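Side-chain contacts in IclR family transcriptional regulator (Brucella abortus, PDB 5WHM), which probably represses transcription as an IclR-type regulator, pairing a helix-turn-helix DNA-binding domain with a C-terminal regulatory domain: residues Phe22-Ala25 / Leu26-Leu30; Gly53-Lys56 / Pro57-Ser60; Leu62-Thr65 / Leu66-Gly70. All coordinates share one frame; numbering follows the deposited sequence. Where two conformers were deposited one is given.

Contact 1: Phe22-Ala25 / Leu26-Leu30. With ACY (acetic acid), chain K.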
loop_
_atom_site.group_PDB
_atom_site.type_symbol
_atom_site.label_atom_id
_atom_site.label_comp_id
_atom_site.label_asym_id
_atom_site.label_seq_id
_atom_site.Cartn_x
_atom_site.Cartn_y
_atom_site.Cartn_z
ATOM N N PHE C 22 14.647 10.573 -18.927
ATOM C CA PHE C 22 14.794 9.745 -17.734
ATOM C C PHE C 22 15.412 10.566 -16.597
ATOM O O PHE C 22 16.502 11.138 -16.747
ATOM C CB PHE C 22 15.645 8.518 -18.066
ATOM C CG PHE C 22 15.747 7.519 -16.951
ATOM C CD1 PHE C 22 14.732 6.606 -16.724
ATOM C CD2 PHE C 22 16.865 7.487 -16.133
ATOM C CE1 PHE C 22 14.819 5.683 -15.685
ATOM C CE2 PHE C 22 16.958 6.560 -15.109
ATOM C CZ PHE C 22 15.931 5.655 -14.898
ATOM N N VAL C 23 14.724 10.616 -15.453
ATOM C CA VAL C 23 15.156 11.426 -14.315
ATOM C C VAL C 23 15.887 10.504 -13.345
ATOM O O VAL C 23 15.272 9.806 -12.539
ATOM C CB VAL C 23 13.978 12.145 -13.646
ATOM C CG1 VAL C 23 14.471 13.025 -12.499
ATOM C CG2 VAL C 23 13.225 12.975 -14.662
ATOM N N THR C 24 17.220 10.538 -13.397
ATOM C CA THR C 24 18.048 9.608 -12.629
ATOM C C THR C 24 17.840 9.755 -11.121
ATOM O O THR C 24 17.761 8.755 -10.406
ATOM C CB THR C 24 19.522 9.827 -13.008
ATOM O OG1 THR C 24 19.657 9.533 -14.400
ATOM C CG2 THR C 24 20.453 8.919 -12.202
ATOM N N ALA C 25 17.755 10.990 -10.609
ATOM C CA ALA C 25 17.582 11.166 -9.162
ATOM C C ALA C 25 16.279 10.550 -8.652
ATOM O O ALA C 25 16.228 10.056 -7.520
ATOM C CB ALA C 25 17.629 12.656 -8.788
ATOM N N LEU C 26 15.218 10.592 -9.454
ATOM C CA LEU C 26 13.967 9.935 -9.085
ATOM C C LEU C 26 14.131 8.412 -9.065
ATOM O O LEU C 26 13.701 7.754 -8.113
ATOM C CB LEU C 26 12.871 10.340 -10.070
ATOM C CG LEU C 26 11.534 9.628 -9.924
ATOM C CD1 LEU C 26 11.036 9.766 -8.481
ATOM C CD2 LEU C 26 10.514 10.190 -10.884
ATOM N N ALA C 27 14.768 7.838 -10.103
ATOM C CA ALA C 27 15.039 6.399 -10.104
ATOM C C ALA C 27 15.839 5.990 -8.875
ATOM O O ALA C 27 15.565 4.954 -8.262
ATOM C CB ALA C 27 15.784 5.994 -11.382
ATOM N N ARG C 28 16.835 6.796 -8.491
ATOM C CA ARG C 28 17.700 6.396 -7.386
ATOM C C ARG C 28 16.944 6.422 -6.060
ATOM O O ARG C 28 17.149 5.554 -5.204
ATOM C CB ARG C 28 18.923 7.310 -7.310
ATOM C CG ARG C 28 19.969 7.126 -8.418
ATOM C CD ARG C 28 21.079 8.176 -8.212
ATOM N NE ARG C 28 22.129 7.922 -9.186
ATOM C CZ ARG C 28 23.203 8.675 -9.347
ATOM N NH1 ARG C 28 23.372 9.762 -8.597
ATOM N NH2 ARG C 28 24.088 8.335 -10.258
ATOM N N GLY C 29 16.098 7.434 -5.856
ATOM C CA GLY C 29 15.293 7.474 -4.641
ATOM C C GLY C 29 14.301 6.327 -4.548
ATOM O O GLY C 29 14.091 5.765 -3.469
ATOM N N LEU C 30 13.665 5.967 -5.670
ATOM C CA LEU C 30 12.728 4.840 -5.614
ATOM C C LEU C 30 13.467 3.525 -5.395
ATOM O O LEU C 30 12.953 2.631 -4.706
ATOM C CB LEU C 30 11.897 4.769 -6.889
ATOM C CG LEU C 30 10.877 5.915 -6.959
ATOM C CD1 LEU C 30 10.386 6.072 -8.374
ATOM C CD2 LEU C 30 9.705 5.609 -6.066
HETATM C C ACY K . 21.114 12.033 -6.103
HETATM O O ACY K . 21.346 11.347 -7.113
HETATM O OXT ACY K . 21.869 12.482 -5.187
HETATM C CH3 ACY K . 19.699 12.366 -6.024
#
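With chi1 of Thr24 at -62°, its CG2 stands anti to the backbone N and meets the side chain of Arg28 one helical turn on. The Arg28 chain runs extended from CG to NE, which lays one face of its guanidinium against that methyl: Thr24 CG2 is 3.6 Å from Arg28 NE. The edge of the same group is used differently. Arg28 NH1 donates to atom O of an acetic acid molecule, probably from the crystallisation liquor, at 3.0 Å and 151°, while the acid's CH3 rests 3.5 Å from Ala25 CB. Phe22, just ahead of the helix, reaches forward over the first turn, its CZ 3.5 Å from Ala27 CB. Val23 is the N-cap residue; its carbonyl O takes the nearly straight bond from Ala27 N (3.2 Å, 168°) and a weak second one from Leu26 N. Its CG1 also packs on Leu26 CB at 4.0 Å. Beneath the Thr24-Arg28 side-chain pair, the backbone joins the same two residues, Arg28 N donating to Thr24 O at 2.9 Å. Around helix 24-33, Arg28 leans on Leu54 and on Thr58 and Leu62 of helix 56-69, whereas Val23 and Leu26 face the second subunit, where Thr65 OG1 of that subunit accepts a hydrogen bond from Val23 N.

Contact 2: Gly53-Lys56 / Pro57-Ser60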
loop_
_atom_site.group_PDB
_atom_site.type_symbol
_atom_site.label_atom_id
_atom_site.label_comp_id
_atom_site.label_asym_id
_atom_site.label_seq_id
_atom_site.Cartn_x
_atom_site.Cartn_y
_atom_site.Cartn_z
ATOM N N GLY C 53 24.299 -0.181 -4.741
ATOM C CA GLY C 53 25.514 0.171 -5.453
ATOM C C GLY C 53 25.821 1.663 -5.494
ATOM O O GLY C 53 26.876 2.041 -6.002
ATOM N N LEU C 54 24.949 2.523 -4.962
ATOM C CA LEU C 54 25.195 3.964 -4.998
ATOM C C LEU C 54 26.216 4.370 -3.932
ATOM O O LEU C 54 26.269 3.777 -2.846
ATOM C CB LEU C 54 23.893 4.737 -4.763
ATOM C CG LEU C 54 22.795 4.551 -5.816
ATOM C CD1 LEU C 54 21.422 5.039 -5.318
ATOM C CD2 LEU C 54 23.212 5.237 -7.131
ATOM N N PRO C 55 26.997 5.418 -4.188
ATOM C CA PRO C 55 27.897 5.931 -3.140
ATOM C C PRO C 55 27.132 6.386 -1.895
ATOM O O PRO C 55 26.000 6.880 -1.962
ATOM C CB PRO C 55 28.606 7.113 -3.825
ATOM C CG PRO C 55 28.423 6.883 -5.300
ATOM C CD PRO C 55 27.074 6.211 -5.427
ATOM N N LYS C 56 27.778 6.228 -0.744
ATOM C CA LYS C 56 27.168 6.642 0.518
ATOM C C LYS C 56 26.734 8.113 0.575
ATOM O O LYS C 56 25.635 8.371 1.101
ATOM C CB LYS C 56 28.120 6.305 1.678
ATOM C CG LYS C 56 27.393 6.084 3.012
ATOM C CD LYS C 56 28.367 6.018 4.197
ATOM C CE LYS C 56 27.642 6.129 5.540
ATOM N NZ LYS C 56 28.465 6.848 6.583
ATOM N N PRO C 57 27.501 9.112 0.092
ATOM C CA PRO C 57 26.963 10.492 0.112
ATOM C C PRO C 57 25.709 10.635 -0.736
ATOM O O PRO C 57 24.827 11.435 -0.408
ATOM C CB PRO C 57 28.117 11.352 -0.442
ATOM C CG PRO C 57 29.341 10.487 -0.362
ATOM C CD PRO C 57 28.858 9.061 -0.491
ATOM N N THR C 58 25.592 9.856 -1.814
ATOM C CA THR C 58 24.395 9.920 -2.645
ATOM C C THR C 58 23.194 9.358 -1.904
ATOM O O THR C 58 22.118 9.970 -1.874
ATOM C CB THR C 58 24.643 9.150 -3.937
ATOM O OG1 THR C 58 25.660 9.821 -4.664
ATOM C CG2 THR C 58 23.374 9.070 -4.795
ATOM N N VAL C 59 23.364 8.182 -1.298
ATOM C CA VAL C 59 22.308 7.601 -0.483
ATOM C C VAL C 59 21.906 8.573 0.630
ATOM O O VAL C 59 20.712 8.755 0.896
ATOM C CB VAL C 59 22.777 6.250 0.083
ATOM C CG1 VAL C 59 21.785 5.731 1.137
ATOM C CG2 VAL C 59 22.986 5.257 -1.072
ATOM N N SER C 60 22.903 9.217 1.258
ATOM C CA SER C 60 22.631 10.152 2.355
ATOM C C SER C 60 21.704 11.279 1.929
ATOM O O SER C 60 20.813 11.670 2.693
ATOM C CB SER C 60 23.938 10.739 2.896
ATOM O OG SER C 60 24.631 9.788 3.673
#
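Lys56 O is gripped twice by Ser60, one turn further along the helix. Ser60 N donates to Lys56 O over 2.9 Å at 157°, the firm bond of the two; Ser60 has two conformers, and in one of them its OG also donates to Lys56 O, at 3.1 Å. The two donors come from opposite faces of the carbonyl plane, the hydroxyl well above it. A chi1 of -75° turns Ser60 OG back toward the preceding turn, within reach of the carbonyl. Pro55 O, at the N-cap, by contrast takes backbone N-H groups from two residues: Val59 N reaches Pro55 O at 3.0 Å and 169°, nearly straight, and Thr58 N adds a weak bond. Pro57 can offer no N-H, but in the first turn of a helix none is needed, and its ring is accommodated with CD 3.9 Å from Pro55 CB. Thr58 lies beside the Pro55 ring, both pointing the same way, with OG1 4.0 Å from Pro55 CD. On the buried side Leu54 CB touches Val59 CG2 at 3.8 Å; this methyl sits beside its own backbone N, where it also comes 3.5 Å from Pro55 O. Val59 continues onto Ile48 and Asn45 of helix 45-52, and Leu54 onto Arg28 of helix 24-33. Gly53, with positive phi, ends helix 45-52, and the short link through Leu54 and Pro55 then starts helix 56-69: this is the turn and the beginning of the second helix of a helix-turn-helix, the part that in this family probably enters the DNA groove.

Contact 3: Leu62-Thr65 / Leu66-Gly70. With EDO (1,2-ethanediol), chain I.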
loop_
_atom_site.group_PDB
_atom_site.type_symbol
_atom_site.label_atom_id
_atom_site.label_comp_id
_atom_site.label_asym_id
_atom_site.label_seq_id
_atom_site.Cartn_x
_atom_site.Cartn_y
_atom_site.Cartn_z
ATOM N N LEU C 62 19.513 11.123 -0.551
ATOM C CA LEU C 62 18.207 10.541 -0.854
ATOM C C LEU C 62 17.412 10.243 0.416
ATOM O O LEU C 62 16.221 10.594 0.509
ATOM C CB LEU C 62 18.382 9.271 -1.703
ATOM C CG LEU C 62 19.055 9.538 -3.051
ATOM C CD1 LEU C 62 19.548 8.223 -3.702
ATOM C CD2 LEU C 62 18.074 10.289 -3.937
ATOM N N THR C 63 18.056 9.617 1.413
ATOM C CA THR C 63 17.339 9.311 2.645
ATOM C C THR C 63 16.987 10.581 3.412
ATOM O O THR C 63 15.897 10.666 3.984
ATOM C CB THR C 63 18.123 8.339 3.543
ATOM O OG1 THR C 63 19.410 8.863 3.828
ATOM C CG2 THR C 63 18.298 6.916 2.889
ATOM N N HIS C 64 17.893 11.569 3.447
ATOM C CA HIS C 64 17.560 12.853 4.076
ATOM C C HIS C 64 16.309 13.454 3.450
ATOM O O HIS C 64 15.395 13.907 4.156
ATOM C CB HIS C 64 18.734 13.828 3.944
ATOM C CG HIS C 64 18.369 15.249 4.257
ATOM N ND1 HIS C 64 18.303 15.724 5.548
ATOM C CD2 HIS C 64 18.048 16.292 3.451
ATOM C CE1 HIS C 64 17.970 17.009 5.526
ATOM N NE2 HIS C 64 17.826 17.384 4.264
ATOM N N THR C 65 16.261 13.467 2.111
ATOM C CA THR C 65 15.086 13.968 1.404
ATOM C C THR C 65 13.825 13.174 1.768
ATOM O O THR C 65 12.754 13.751 2.011
ATOM C CB THR C 65 15.376 13.900 -0.100
ATOM O OG1 THR C 65 16.542 14.676 -0.344
ATOM C CG2 THR C 65 14.201 14.423 -0.956
ATOM N N LEU C 66 13.921 11.842 1.762
ATOM C CA LEU C 66 12.749 11.013 2.030
ATOM C C LEU C 66 12.244 11.228 3.458
ATOM O O LEU C 66 11.032 11.228 3.699
ATOM C CB LEU C 66 13.089 9.526 1.760
ATOM C CG LEU C 66 13.325 9.232 0.274
ATOM C CD1 LEU C 66 14.011 7.830 0.060
ATOM C CD2 LEU C 66 12.000 9.301 -0.492
ATOM N N VAL C 67 13.159 11.433 4.415
ATOM C CA VAL C 67 12.739 11.747 5.786
ATOM C C VAL C 67 12.029 13.103 5.852
ATOM O O VAL C 67 10.964 13.233 6.468
ATOM C CB VAL C 67 13.944 11.681 6.739
ATOM C CG1 VAL C 67 13.553 12.188 8.164
ATOM C CG2 VAL C 67 14.488 10.233 6.769
ATOM N N ARG C 68 12.592 14.132 5.220
ATOM C CA ARG C 68 11.923 15.432 5.309
ATOM C C ARG C 68 10.531 15.380 4.690
ATOM O O ARG C 68 9.634 16.116 5.114
ATOM C CB ARG C 68 12.756 16.526 4.645
ATOM C CG ARG C 68 13.992 16.892 5.431
ATOM C CD ARG C 68 14.512 18.274 5.057
ATOM N NE ARG C 68 13.546 19.329 5.354
ATOM C CZ ARG C 68 13.644 20.571 4.894
ATOM N NH1 ARG C 68 14.667 20.890 4.102
ATOM N NH2 ARG C 68 12.717 21.482 5.211
ATOM N N LEU C 69 10.334 14.515 3.696
ATOM C CA LEU C 69 9.066 14.426 2.997
ATOM C C LEU C 69 8.053 13.545 3.718
ATOM O O LEU C 69 6.875 13.627 3.392
ATOM C CB LEU C 69 9.296 13.864 1.574
ATOM C CG LEU C 69 10.025 14.745 0.543
ATOM C CD1 LEU C 69 10.411 13.896 -0.725
ATOM C CD2 LEU C 69 9.126 15.890 0.174
ATOM N N GLY C 70 8.483 12.713 4.671
ATOM C CA GLY C 70 7.576 11.819 5.373
ATOM C C GLY C 70 7.472 10.419 4.797
ATOM O O GLY C 70 6.579 9.677 5.213
HETATM C C1 EDO I . 4.786 10.393 7.910
HETATM O O1 EDO I . 4.249 11.344 6.988
HETATM C C2 EDO I . 4.851 10.993 9.311
HETATM O O2 EDO I . 5.598 12.216 9.268
#
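The C-terminal end of the second helix of the helix-turn-helix closes here in a Schellman motif, with His64 and Arg68, the latter in one of its two conformers, lying side by side just before the end, on the side that meets the second subunit. Arg68 CG lies over one face of the His64 ring, 4.2 Å from the centroid and offset toward the rim, a CH-pi contact; the next carbon, Arg68 CD, comes within 3.5 Å of His64 NE2. Arg68 then bends at chi3 (62°), which leaves its guanidinium plane 57° from the imidazole. One residue on, Thr65 and Leu69 repeat the side-by-side pattern with Thr65 CG2 3.8 Å from Leu69 CD1. The four carbonyls of Leu62 to Thr65 receive the N-H groups of Leu66 to Leu69, Arg68 N to His64 O being 3.0 Å at 164°. Gly70, with positive phi, turns back so that its N bonds to Val67 O at 3.1 Å and, weakly, to Leu66 O. Thr65 OG1 is bonded to Arg61 O of its own helix. Asp19 of the second subunit accepts a hydrogen bond from His64 NE2 and pairs with Arg68 NH1, while Glu16 of that subunit pairs with Arg68 NH2. His64 and Arg68 thus both end beside Asp19 of the second subunit, whose negative charge would probably offset the arginine's and favour holding the two subunits together.

From the N terminus, contact 1 starts helix 24-33, contact 2 carries the chain out of helix 45-52 into helix 56-69, and contact 3 ends helix 56-69. The three follow in series; none nests in or crosses another, and each closes only a local turn. They nevertheless meet in space. Arg28 joins all three, and Leu54 of contact 2 also packs on Leu62 of contact 3, so the start of helix 24-33 is tied to the turn and to helix 56-69. Contacts 1 and 3 both reach the second subunit, while contact 2 touches no other chain of the assembly.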